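Local coordinates for ectonucleoside triphosphate diphosphohydrolase 4 (Homo sapiens, PDB 6WG5), which belongs to the GDA1/CD39 family of nucleoside phosphatases, whose fold is classed with the actin-like ATPases, at residues R289-I294 / D328-N333; R293-T298 / Q335-R340; G282-R287 / C443-W448; P316-C321 / R340-F345. All coordinates share one frame; numbering follows the deposited sequence.

Contact 1. Residues R289-I294 / D328-N333; sequences RYEDRI and DEIQQN. With NAG (2-acetamido-2-deoxy-beta-D-glucopyranose), chain B.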
# COMPACT_ATOMS: atom_id res chain seq x y z
N ARG A 289 -0.60 -13.02 17.91
CA ARG A 289 -0.44 -14.45 17.68
C ARG A 289 0.66 -15.03 18.57
O ARG A 289 0.56 -16.17 19.04
CB ARG A 289 -0.12 -14.71 16.21
CG ARG A 289 -1.24 -14.30 15.25
CD ARG A 289 -0.75 -14.32 13.82
NE ARG A 289 -0.11 -15.58 13.50
CZ ARG A 289 0.82 -15.75 12.56
NH1 ARG A 289 1.34 -16.95 12.35
NH2 ARG A 289 1.23 -14.72 11.84
N TYR A 290 1.71 -14.24 18.82
CA TYR A 290 2.79 -14.69 19.69
C TYR A 290 2.32 -14.82 21.13
O TYR A 290 2.58 -15.83 21.79
CB TYR A 290 3.97 -13.72 19.57
CG TYR A 290 5.12 -13.99 20.52
CD1 TYR A 290 5.89 -15.13 20.40
CD2 TYR A 290 5.44 -13.08 21.52
CE1 TYR A 290 6.94 -15.37 21.26
CE2 TYR A 290 6.49 -13.32 22.39
CZ TYR A 290 7.24 -14.46 22.25
OH TYR A 290 8.28 -14.70 23.11
N GLU A 291 1.61 -13.80 21.63
CA GLU A 291 1.07 -13.88 22.98
C GLU A 291 0.06 -15.01 23.12
O GLU A 291 -0.01 -15.65 24.18
CB GLU A 291 0.42 -12.55 23.37
CG GLU A 291 1.42 -11.40 23.52
CD GLU A 291 0.75 -10.08 23.89
OE1 GLU A 291 -0.48 -10.06 24.05
OE2 GLU A 291 1.48 -9.07 24.02
N ASP A 292 -0.71 -15.29 22.06
CA ASP A 292 -1.67 -16.39 22.12
C ASP A 292 -0.98 -17.71 22.39
O ASP A 292 -1.50 -18.55 23.13
CB ASP A 292 -2.46 -16.46 20.81
CG ASP A 292 -3.52 -15.38 20.71
OD1 ASP A 292 -3.90 -14.80 21.75
OD2 ASP A 292 -3.98 -15.11 19.58
N ARG A 293 0.20 -17.93 21.80
CA ARG A 293 0.88 -19.21 21.99
C ARG A 293 1.55 -19.28 23.35
O ARG A 293 1.60 -20.35 23.97
CB ARG A 293 1.91 -19.44 20.87
CG ARG A 293 2.18 -20.92 20.63
CD ARG A 293 3.37 -21.17 19.71
NE ARG A 293 3.01 -21.12 18.29
CZ ARG A 293 3.86 -21.37 17.30
NH1 ARG A 293 5.12 -21.69 17.57
NH2 ARG A 293 3.45 -21.31 16.04
N ILE A 294 2.08 -18.15 23.85
CA ILE A 294 2.58 -18.11 25.22
C ILE A 294 1.46 -18.49 26.18
O ILE A 294 1.66 -19.29 27.11
CB ILE A 294 3.14 -16.72 25.55
CG1 ILE A 294 4.42 -16.46 24.74
CG2 ILE A 294 3.42 -16.58 27.05
CD1 ILE A 294 4.96 -15.05 24.90
N ASP A 328 4.76 -7.06 31.86
CA ASP A 328 3.56 -7.11 31.04
C ASP A 328 2.75 -8.32 31.46
O ASP A 328 3.23 -9.19 32.20
CB ASP A 328 3.92 -7.17 29.55
CG ASP A 328 2.72 -6.91 28.64
OD1 ASP A 328 1.79 -6.20 29.08
OD2 ASP A 328 2.73 -7.40 27.49
N GLU A 329 1.50 -8.38 31.00
CA GLU A 329 0.64 -9.51 31.34
C GLU A 329 -0.32 -9.79 30.20
O GLU A 329 -0.71 -8.88 29.46
CB GLU A 329 -0.13 -9.24 32.64
CG GLU A 329 -1.09 -8.07 32.57
CD GLU A 329 -1.57 -7.63 33.95
OE1 GLU A 329 -0.78 -7.73 34.91
OE2 GLU A 329 -2.73 -7.18 34.06
N ILE A 330 -0.68 -11.06 30.06
CA ILE A 330 -1.63 -11.53 29.06
C ILE A 330 -2.91 -11.95 29.78
O ILE A 330 -2.86 -12.77 30.70
CB ILE A 330 -1.06 -12.71 28.25
CG1 ILE A 330 0.27 -12.32 27.60
CG2 ILE A 330 -2.06 -13.16 27.19
CD1 ILE A 330 1.02 -13.49 27.00
N GLN A 331 -4.03 -11.38 29.36
CA GLN A 331 -5.34 -11.70 29.93
C GLN A 331 -6.20 -12.34 28.85
O GLN A 331 -6.38 -11.77 27.77
CB GLN A 331 -6.01 -10.45 30.49
CG GLN A 331 -5.51 -10.08 31.88
CD GLN A 331 -5.46 -8.58 32.10
OE1 GLN A 331 -6.19 -7.82 31.47
NE2 GLN A 331 -4.59 -8.15 33.00
N GLN A 332 -6.73 -13.52 29.15
CA GLN A 332 -7.43 -14.32 28.15
C GLN A 332 -8.25 -15.38 28.86
O GLN A 332 -7.71 -16.14 29.67
CB GLN A 332 -6.41 -14.95 27.19
CG GLN A 332 -6.97 -15.43 25.86
CD GLN A 332 -5.88 -15.64 24.83
OE1 GLN A 332 -5.02 -14.78 24.63
NE2 GLN A 332 -5.89 -16.80 24.18
N ASN A 333 -9.55 -15.43 28.56
CA ASN A 333 -10.47 -16.37 29.19
C ASN A 333 -10.55 -16.16 30.70
O ASN A 333 -10.76 -17.11 31.46
CB ASN A 333 -10.08 -17.82 28.89
CG ASN A 333 -10.04 -18.12 27.40
OD1 ASN A 333 -10.77 -17.50 26.62
ND2 ASN A 333 -9.20 -19.06 27.00
C1 NAG B . -0.31 -20.07 10.41
C2 NAG B . -1.71 -19.46 10.28
C3 NAG B . -2.68 -20.11 11.26
C4 NAG B . -2.62 -21.63 11.17
C5 NAG B . -1.18 -22.12 11.28
C6 NAG B . -1.03 -23.60 11.06
C7 NAG B . -2.06 -17.12 9.61
C8 NAG B . -1.95 -15.68 10.04
N2 NAG B . -1.66 -18.02 10.51
O3 NAG B . -4.00 -19.66 10.98
O4 NAG B . -3.36 -22.20 12.24
O5 NAG B . -0.39 -21.48 10.27
O6 NAG B . 0.33 -23.96 10.85
O7 NAG B . -2.48 -17.44 8.50
O HOH W 1 -1.21 -8.00 26.16

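Contact 2. Residues R293-T298 / Q335-R340; sequences RIFANT and QTIYLR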
# COMPACT_ATOMS: atom_id res chain seq x y z
N ARG A 293 0.20 -17.93 21.80
CA ARG A 293 0.88 -19.21 21.99
C ARG A 293 1.55 -19.28 23.35
O ARG A 293 1.60 -20.35 23.97
CB ARG A 293 1.91 -19.44 20.87
CG ARG A 293 2.18 -20.92 20.63
CD ARG A 293 3.37 -21.17 19.71
NE ARG A 293 3.01 -21.12 18.29
CZ ARG A 293 3.86 -21.37 17.30
NH1 ARG A 293 5.12 -21.69 17.57
NH2 ARG A 293 3.45 -21.31 16.04
N ILE A 294 2.08 -18.15 23.85
CA ILE A 294 2.58 -18.11 25.22
C ILE A 294 1.46 -18.49 26.18
O ILE A 294 1.66 -19.29 27.11
CB ILE A 294 3.14 -16.72 25.55
CG1 ILE A 294 4.42 -16.46 24.74
CG2 ILE A 294 3.42 -16.58 27.05
CD1 ILE A 294 4.96 -15.05 24.90
N PHE A 295 0.27 -17.92 25.98
CA PHE A 295 -0.85 -18.21 26.86
C PHE A 295 -1.24 -19.68 26.76
O PHE A 295 -1.43 -20.36 27.78
CB PHE A 295 -2.04 -17.32 26.50
CG PHE A 295 -3.21 -17.50 27.41
CD1 PHE A 295 -4.20 -18.42 27.11
CD2 PHE A 295 -3.33 -16.75 28.57
CE1 PHE A 295 -5.28 -18.60 27.95
CE2 PHE A 295 -4.40 -16.92 29.42
CZ PHE A 295 -5.38 -17.85 29.11
N ALA A 296 -1.36 -20.20 25.54
CA ALA A 296 -1.79 -21.58 25.36
C ALA A 296 -0.76 -22.56 25.92
O ALA A 296 -1.13 -23.60 26.48
CB ALA A 296 -2.03 -21.87 23.88
N ASN A 297 0.52 -22.24 25.80
CA ASN A 297 1.58 -23.15 26.21
C ASN A 297 1.80 -23.17 27.72
O ASN A 297 2.72 -23.85 28.18
CB ASN A 297 2.89 -22.80 25.51
CG ASN A 297 2.91 -23.26 24.06
OD1 ASN A 297 2.14 -24.13 23.67
ND2 ASN A 297 3.81 -22.69 23.27
N THR A 298 1.00 -22.44 28.50
CA THR A 298 1.16 -22.46 29.94
C THR A 298 1.05 -23.87 30.50
O THR A 298 1.71 -24.20 31.49
CB THR A 298 0.11 -21.55 30.60
OG1 THR A 298 0.29 -20.21 30.14
CG2 THR A 298 0.24 -21.58 32.12
N GLN A 335 -8.21 -15.74 32.73
CA GLN A 335 -6.92 -16.01 33.33
C GLN A 335 -5.96 -14.85 33.08
O GLN A 335 -6.26 -13.90 32.36
CB GLN A 335 -6.33 -17.31 32.77
CG GLN A 335 -7.15 -18.55 33.08
CD GLN A 335 -7.19 -18.87 34.56
OE1 GLN A 335 -6.18 -19.22 35.16
NE2 GLN A 335 -8.37 -18.74 35.16
N THR A 336 -4.79 -14.94 33.70
CA THR A 336 -3.75 -13.94 33.55
C THR A 336 -2.39 -14.63 33.56
O THR A 336 -2.14 -15.48 34.42
CB THR A 336 -3.82 -12.88 34.66
OG1 THR A 336 -4.94 -12.02 34.42
CG2 THR A 336 -2.54 -12.04 34.71
N ILE A 337 -1.54 -14.26 32.62
CA ILE A 337 -0.17 -14.75 32.55
C ILE A 337 0.76 -13.54 32.62
O ILE A 337 0.53 -12.54 31.93
CB ILE A 337 0.08 -15.56 31.27
CG1 ILE A 337 -0.83 -16.79 31.24
CG2 ILE A 337 1.54 -15.98 31.16
CD1 ILE A 337 -0.67 -17.73 32.43
N TYR A 338 1.78 -13.63 33.46
CA TYR A 338 2.68 -12.52 33.72
C TYR A 338 3.99 -12.72 32.96
O TYR A 338 4.53 -13.83 32.91
CB TYR A 338 2.94 -12.38 35.21
CG TYR A 338 1.68 -12.14 36.01
CD1 TYR A 338 1.16 -10.86 36.15
CD2 TYR A 338 1.01 -13.20 36.61
CE1 TYR A 338 -0.00 -10.64 36.87
CE2 TYR A 338 -0.15 -12.98 37.34
CZ TYR A 338 -0.65 -11.70 37.46
OH TYR A 338 -1.81 -11.48 38.18
N LEU A 339 4.49 -11.64 32.38
CA LEU A 339 5.72 -11.66 31.59
C LEU A 339 6.72 -10.66 32.16
O LEU A 339 6.36 -9.73 32.88
CB LEU A 339 5.44 -11.31 30.12
CG LEU A 339 4.16 -11.85 29.48
CD1 LEU A 339 4.04 -11.34 28.05
CD2 LEU A 339 4.12 -13.37 29.51
N ARG A 340 7.99 -10.88 31.83
CA ARG A 340 9.04 -9.92 32.13
C ARG A 340 9.99 -9.89 30.94
O ARG A 340 10.47 -10.94 30.50
CB ARG A 340 9.80 -10.28 33.40
CG ARG A 340 10.65 -9.14 33.95
CD ARG A 340 11.96 -9.66 34.51
NE ARG A 340 11.76 -10.70 35.52
CZ ARG A 340 12.67 -11.61 35.85
NH1 ARG A 340 12.39 -12.52 36.77
NH2 ARG A 340 13.86 -11.62 35.25

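Contact 3. Residues G282-R287 / C443-W448; sequences GGNAAR and CFKSAW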
# COMPACT_ATOMS: atom_id res chain seq x y z
N GLY A 282 0.83 -8.62 10.08
CA GLY A 282 1.27 -7.30 10.46
C GLY A 282 1.95 -7.32 11.82
O GLY A 282 1.94 -8.31 12.54
N GLY A 283 2.56 -6.18 12.16
CA GLY A 283 3.31 -6.11 13.41
C GLY A 283 2.47 -6.45 14.62
O GLY A 283 2.82 -7.32 15.41
N ASN A 284 1.34 -5.75 14.78
CA ASN A 284 0.48 -5.98 15.93
C ASN A 284 -0.14 -7.37 15.90
O ASN A 284 -0.18 -8.06 16.93
CB ASN A 284 -0.60 -4.91 16.00
CG ASN A 284 -0.04 -3.52 16.26
OD1 ASN A 284 0.99 -3.37 16.91
ND2 ASN A 284 -0.73 -2.50 15.75
N ALA A 285 -0.63 -7.81 14.74
CA ALA A 285 -1.21 -9.14 14.63
C ALA A 285 -0.18 -10.21 15.00
O ALA A 285 -0.51 -11.18 15.70
CB ALA A 285 -1.73 -9.39 13.22
N ALA A 286 1.06 -10.06 14.54
CA ALA A 286 2.10 -11.02 14.89
C ALA A 286 2.31 -11.08 16.40
O ALA A 286 2.44 -12.16 16.97
CB ALA A 286 3.40 -10.68 14.18
N ARG A 287 2.33 -9.91 17.05
CA ARG A 287 2.51 -9.89 18.50
C ARG A 287 1.35 -10.59 19.20
O ARG A 287 1.55 -11.30 20.19
CB ARG A 287 2.64 -8.44 18.99
CG ARG A 287 2.64 -8.28 20.51
CD ARG A 287 3.89 -8.87 21.15
NE ARG A 287 3.75 -8.97 22.60
CZ ARG A 287 4.70 -9.42 23.42
NH1 ARG A 287 5.87 -9.82 22.94
NH2 ARG A 287 4.47 -9.48 24.72
N CYS A 443 10.56 -3.54 20.11
CA CYS A 443 11.47 -4.67 20.02
C CYS A 443 10.87 -5.80 19.20
O CYS A 443 11.46 -6.26 18.22
CB CYS A 443 11.85 -5.15 21.41
SG CYS A 443 13.12 -4.10 22.07
N PHE A 444 9.69 -6.27 19.60
CA PHE A 444 9.03 -7.33 18.85
C PHE A 444 8.86 -6.92 17.39
O PHE A 444 9.17 -7.69 16.47
CB PHE A 444 7.68 -7.68 19.47
CG PHE A 444 6.92 -8.71 18.69
CD1 PHE A 444 7.03 -10.05 19.02
CD2 PHE A 444 6.13 -8.35 17.62
CE1 PHE A 444 6.35 -11.01 18.30
CE2 PHE A 444 5.45 -9.30 16.89
CZ PHE A 444 5.56 -10.63 17.23
N LYS A 445 8.37 -5.70 17.16
CA LYS A 445 8.05 -5.28 15.79
C LYS A 445 9.31 -5.07 14.96
O LYS A 445 9.30 -5.36 13.75
CB LYS A 445 7.20 -4.02 15.82
CG LYS A 445 5.75 -4.28 16.21
CD LYS A 445 5.09 -3.05 16.79
CE LYS A 445 3.95 -2.57 15.93
NZ LYS A 445 3.40 -1.28 16.44
N SER A 446 10.39 -4.59 15.56
CA SER A 446 11.64 -4.45 14.81
C SER A 446 12.18 -5.81 14.39
O SER A 446 12.67 -5.97 13.27
CB SER A 446 12.68 -3.70 15.66
OG SER A 446 13.01 -4.44 16.82
N ALA A 447 12.08 -6.81 15.27
CA ALA A 447 12.54 -8.15 14.93
C ALA A 447 11.61 -8.80 13.91
O ALA A 447 12.08 -9.47 12.98
CB ALA A 447 12.62 -9.01 16.20
N TRP A 448 10.30 -8.64 14.09
CA TRP A 448 9.35 -9.14 13.10
C TRP A 448 9.60 -8.50 11.74
O TRP A 448 9.63 -9.18 10.71
CB TRP A 448 7.93 -8.88 13.59
CG TRP A 448 6.87 -9.35 12.65
CD1 TRP A 448 6.04 -8.58 11.89
CD2 TRP A 448 6.51 -10.71 12.37
NE1 TRP A 448 5.18 -9.37 11.16
CE2 TRP A 448 5.45 -10.68 11.43
CE3 TRP A 448 6.98 -11.95 12.82
CZ2 TRP A 448 4.86 -11.84 10.93
CZ3 TRP A 448 6.38 -13.10 12.33
CH2 TRP A 448 5.34 -13.04 11.39
O HOH W 2 0.58 0.62 15.66

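Contact 4. Residues P316-C321 / R340-F345; sequences PYLDPC and RGTGDF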
# COMPACT_ATOMS: atom_id res chain seq x y z
N PRO A 316 7.32 -15.14 36.37
CA PRO A 316 6.82 -14.68 35.08
C PRO A 316 7.55 -15.32 33.91
O PRO A 316 8.71 -15.73 34.01
CB PRO A 316 7.10 -13.17 35.12
CG PRO A 316 8.34 -13.06 35.93
CD PRO A 316 8.29 -14.19 36.95
N TYR A 317 6.84 -15.41 32.79
CA TYR A 317 7.46 -15.85 31.55
C TYR A 317 8.45 -14.79 31.07
O TYR A 317 8.11 -13.60 31.00
CB TYR A 317 6.39 -16.10 30.49
CG TYR A 317 6.92 -16.66 29.19
CD1 TYR A 317 7.15 -15.85 28.09
CD2 TYR A 317 7.20 -18.02 29.07
CE1 TYR A 317 7.64 -16.36 26.91
CE2 TYR A 317 7.69 -18.55 27.89
CZ TYR A 317 7.91 -17.71 26.81
OH TYR A 317 8.39 -18.25 25.64
N LEU A 318 9.67 -15.21 30.76
CA LEU A 318 10.72 -14.29 30.34
C LEU A 318 10.63 -14.13 28.83
O LEU A 318 11.02 -15.02 28.07
CB LEU A 318 12.09 -14.80 30.77
CG LEU A 318 12.25 -15.07 32.27
CD1 LEU A 318 13.69 -15.42 32.60
CD2 LEU A 318 11.79 -13.87 33.10
N ASP A 319 10.12 -12.97 28.40
CA ASP A 319 9.87 -12.73 26.99
C ASP A 319 11.04 -11.96 26.39
O ASP A 319 11.24 -10.79 26.75
CB ASP A 319 8.57 -11.94 26.81
CG ASP A 319 8.19 -11.77 25.35
OD1 ASP A 319 7.26 -10.98 25.08
OD2 ASP A 319 8.81 -12.42 24.49
N PRO A 320 11.83 -12.55 25.49
CA PRO A 320 12.94 -11.80 24.88
C PRO A 320 12.48 -10.71 23.93
O PRO A 320 13.28 -9.85 23.57
CB PRO A 320 13.73 -12.88 24.15
CG PRO A 320 12.71 -13.91 23.79
CD PRO A 320 11.73 -13.91 24.94
N CYS A 321 11.21 -10.74 23.51
CA CYS A 321 10.66 -9.76 22.59
C CYS A 321 10.13 -8.52 23.28
O CYS A 321 9.47 -7.70 22.64
CB CYS A 321 9.55 -10.41 21.76
SG CYS A 321 10.14 -11.72 20.65
N ARG A 340 7.99 -10.88 31.83
CA ARG A 340 9.04 -9.92 32.13
C ARG A 340 9.99 -9.89 30.94
O ARG A 340 10.47 -10.94 30.50
CB ARG A 340 9.80 -10.28 33.40
CG ARG A 340 10.65 -9.14 33.95
CD ARG A 340 11.96 -9.66 34.51
NE ARG A 340 11.76 -10.70 35.52
CZ ARG A 340 12.67 -11.61 35.85
NH1 ARG A 340 12.39 -12.52 36.77
NH2 ARG A 340 13.86 -11.62 35.25
N GLY A 341 10.26 -8.69 30.42
CA GLY A 341 11.08 -8.56 29.23
C GLY A 341 12.55 -8.75 29.54
O GLY A 341 13.08 -8.16 30.50
N THR A 342 13.22 -9.56 28.73
CA THR A 342 14.66 -9.75 28.84
C THR A 342 15.43 -9.06 27.71
O THR A 342 16.66 -9.13 27.68
CB THR A 342 15.00 -11.25 28.86
OG1 THR A 342 14.50 -11.89 27.68
CG2 THR A 342 14.39 -11.91 30.09
N GLY A 343 14.73 -8.41 26.79
CA GLY A 343 15.36 -7.57 25.78
C GLY A 343 16.48 -8.23 25.00
O GLY A 343 17.59 -7.70 24.95
N ASP A 344 16.19 -9.36 24.37
CA ASP A 344 17.17 -10.11 23.58
C ASP A 344 16.69 -10.11 22.13
O ASP A 344 15.90 -10.96 21.73
CB ASP A 344 17.35 -11.52 24.12
CG ASP A 344 18.60 -12.20 23.57
OD1 ASP A 344 19.04 -11.83 22.46
OD2 ASP A 344 19.13 -13.09 24.25
N PHE A 345 17.18 -9.15 21.35
CA PHE A 345 16.72 -8.96 19.98
C PHE A 345 16.96 -10.21 19.14
O PHE A 345 16.06 -10.69 18.43
CB PHE A 345 17.41 -7.75 19.36
CG PHE A 345 17.10 -7.53 17.91
CD1 PHE A 345 15.95 -6.86 17.52
CD2 PHE A 345 17.97 -7.99 16.93
CE1 PHE A 345 15.67 -6.66 16.19
CE2 PHE A 345 17.69 -7.79 15.60
CZ PHE A 345 16.54 -7.12 15.22

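Contact 1. Residues R289-I294 / D328-N333
Helix 283-296 packs across a small three-stranded sheet here, with Glu291 and Ile294 set against Ile330 of the outer strand 327-332. The axes of the two segments run 78° apart and come within 9.4 Å. Ile330 carries the apolar part. Its CD1 lies 3.8 Å from Glu291 CB and 3.9 Å from Ile294 CG2, and the two isoleucine side chains cross at about a right angle. Glu291 CG stands beside the backbone N (chi1 -68°), and the chain runs extended beyond it. Glu291 OE2 lies 4.0 Å from Asp328 OD2, with the carboxylate planes 63° apart. Any repulsion between these like charges is probably offset by two salt bridges, Arg287 with Glu291 OE2 and Lys440 with Asp328 OD1. A water lies 3.0 Å from Glu291 OE1 and may also reach Glu329 O through a weak bond. Asp292 approaches the Gln332 side chain, while its OD1 is hydrogen-bonded to Gln288. One turn earlier, Arg289 turns to the protein-linked glycan. Its guanidinium is hydrogen-bonded to Phe355 O and Gly280 O. The acetamide methyl C8 of the N-acetylglucosamine lies 3.7 Å above the guanidinium plane of Arg289, over its centre.

Contact 2. Residues R293-T298 / Q335-R340
Ile294 makes the first touch along segment 293-298, where its CG2 lies 4.1 Å from Leu339 CD2. The two side chains slant past each other and form an apolar patch. Phe295 follows and brings its ring to two residues of the strand. Its CG is anti to the backbone N (chi1 -176°), and the ring reaches the strand although the side chain does not start out facing it. Phe295 CD2 is 3.7 Å from Ile337 CG1. At the far end of the ring, Gln335 CB lies near the ring plane, at the edge, 3.8 Å from Phe295 CZ. The Gln335 chain then bends at chi2, and its amide leads away from the helix. The Phe295 and Ile337 CA atoms are 6.7 Å apart, so the backbones come close at the middle of the contact. Thr298 closes the segment. Its OG1 donates to Phe295 O at 2.9 Å, and Thr298 N reaches that oxygen from the same face of the carbonyl plane. Two donors thus grip Phe295 O, and the OG1 bond probably steadies the threonine side chain. Thr298 and Ile337 then meet tip to tip, with OG1 3.5 Å from Ile337 CD1. Strand 335-341 is the middle strand of its sheet, between 317-319 and 327-332. Tyr317 of the first touches both Ile294 and Leu339, and Ile330 of the second packs on Leu339. Arg303 of helix 301-305 covers Thr298 and Ile337 and is hydrogen-bonded to Ile294 O.

Contact 3. Residues G282-R287 / C443-W448
Ala286 CB sits over the face of Trp448, 3.6 Å from the centroid of the five-membered ring and 18° off its normal. The same methyl meets Phe444 at the ring edge, in plane, 3.7 Å from CE2. Arg287 CB lies over a face of Phe444, a CH-pi contact of 4.0 Å to the centroid. Phe444 CG is anti to the backbone N, and its ring lies against segment 282-287. The guanidinium of Arg287 is turned 82° from the Phe444 ring. Farther out, Lys445 NZ donates a weak hydrogen bond to Asn284 OD1 at 3.2 Å, and a water is weakly bonded to both side chains. Gly283 CA is 4.0 Å from Trp448 CD1, so bare backbone meets the indole. Partners farther out take up the polar ends. Arg287 is salt-bridged to Glu291, and Trp448 NE1 is hydrogen-bonded to Phe281 O. Cys443 forms a disulfide with Cys414. The axes of segments 283-287 and 443-448 cross at 107° and come within 9.5 Å. The arrangement is a helix-helix packing in which the small-residue start of helix 283-296, N-capped at Gly282 just after sheet strand 270-279, receives the aromatic side chains of helix 436-456.

Contact 4. Residues P316-C321 / R340-F345
Leu318 CG lies beside the backbone N (chi1 -56°) and Arg340 CG is anti to its own (chi1 -165°). As partners in a parallel bridge, Leu318 and Arg340 leave the same face of the sheet. They lie side by side. The Arg340 chain bends at chi2 and chi3, and Leu318 CD2 ends 3.6 Å above the guanidinium plane, over its centre. Pro316 CG packs on Arg340 CB at 4.0 Å. The backbones pair as parallel strands. Arg340 N donates to Tyr317 O at 2.8 Å, and Asp319 N to Arg340 O at 2.9 Å. Thr342 N continues the ladder to Asp319 O at 3.1 Å. Past the strands, Asp344 N meets Pro320 O at 3.1 Å. Asp344 is the N-cap of helix 345-352, and its OD1 accepts from Leu347 N. Cys321 is tied to that helix by its disulfide with Cys348. Asp319 forms an Asx turn, with OD2 accepting from Cys321 N at 3.1 Å. Its OD2 also takes a hydrogen bond from Tyr290 OH, and OD1 is salt-bridged to Arg287. These partners would compensate the buried carboxylate and probably favour its charged form.

Helix 283-296 runs through contacts 1, 2 and 3, beginning against helix 436-456 and ending against the small sheet. Contacts 1 and 2 lie about 5 Å apart, centre to centre. Their strands are neighbours, with Ile330 N 2.7 Å from Ile337 O. Contact 4 adds the third strand of this sheet and shares Arg340 with contact 2. It is about 14 Å from contacts 1 and 3, between centres. Asp319 OD2 is 2.7 Å from Tyr290 OH of contact 1, and Asp319 OD1 is 2.8 Å from Arg287 NH1 of contact 3. The N-acetylglucosamine touching Arg289 belongs to a glycan attached to the protein. The side chain of Trp448 is about 8 Å from this NAG.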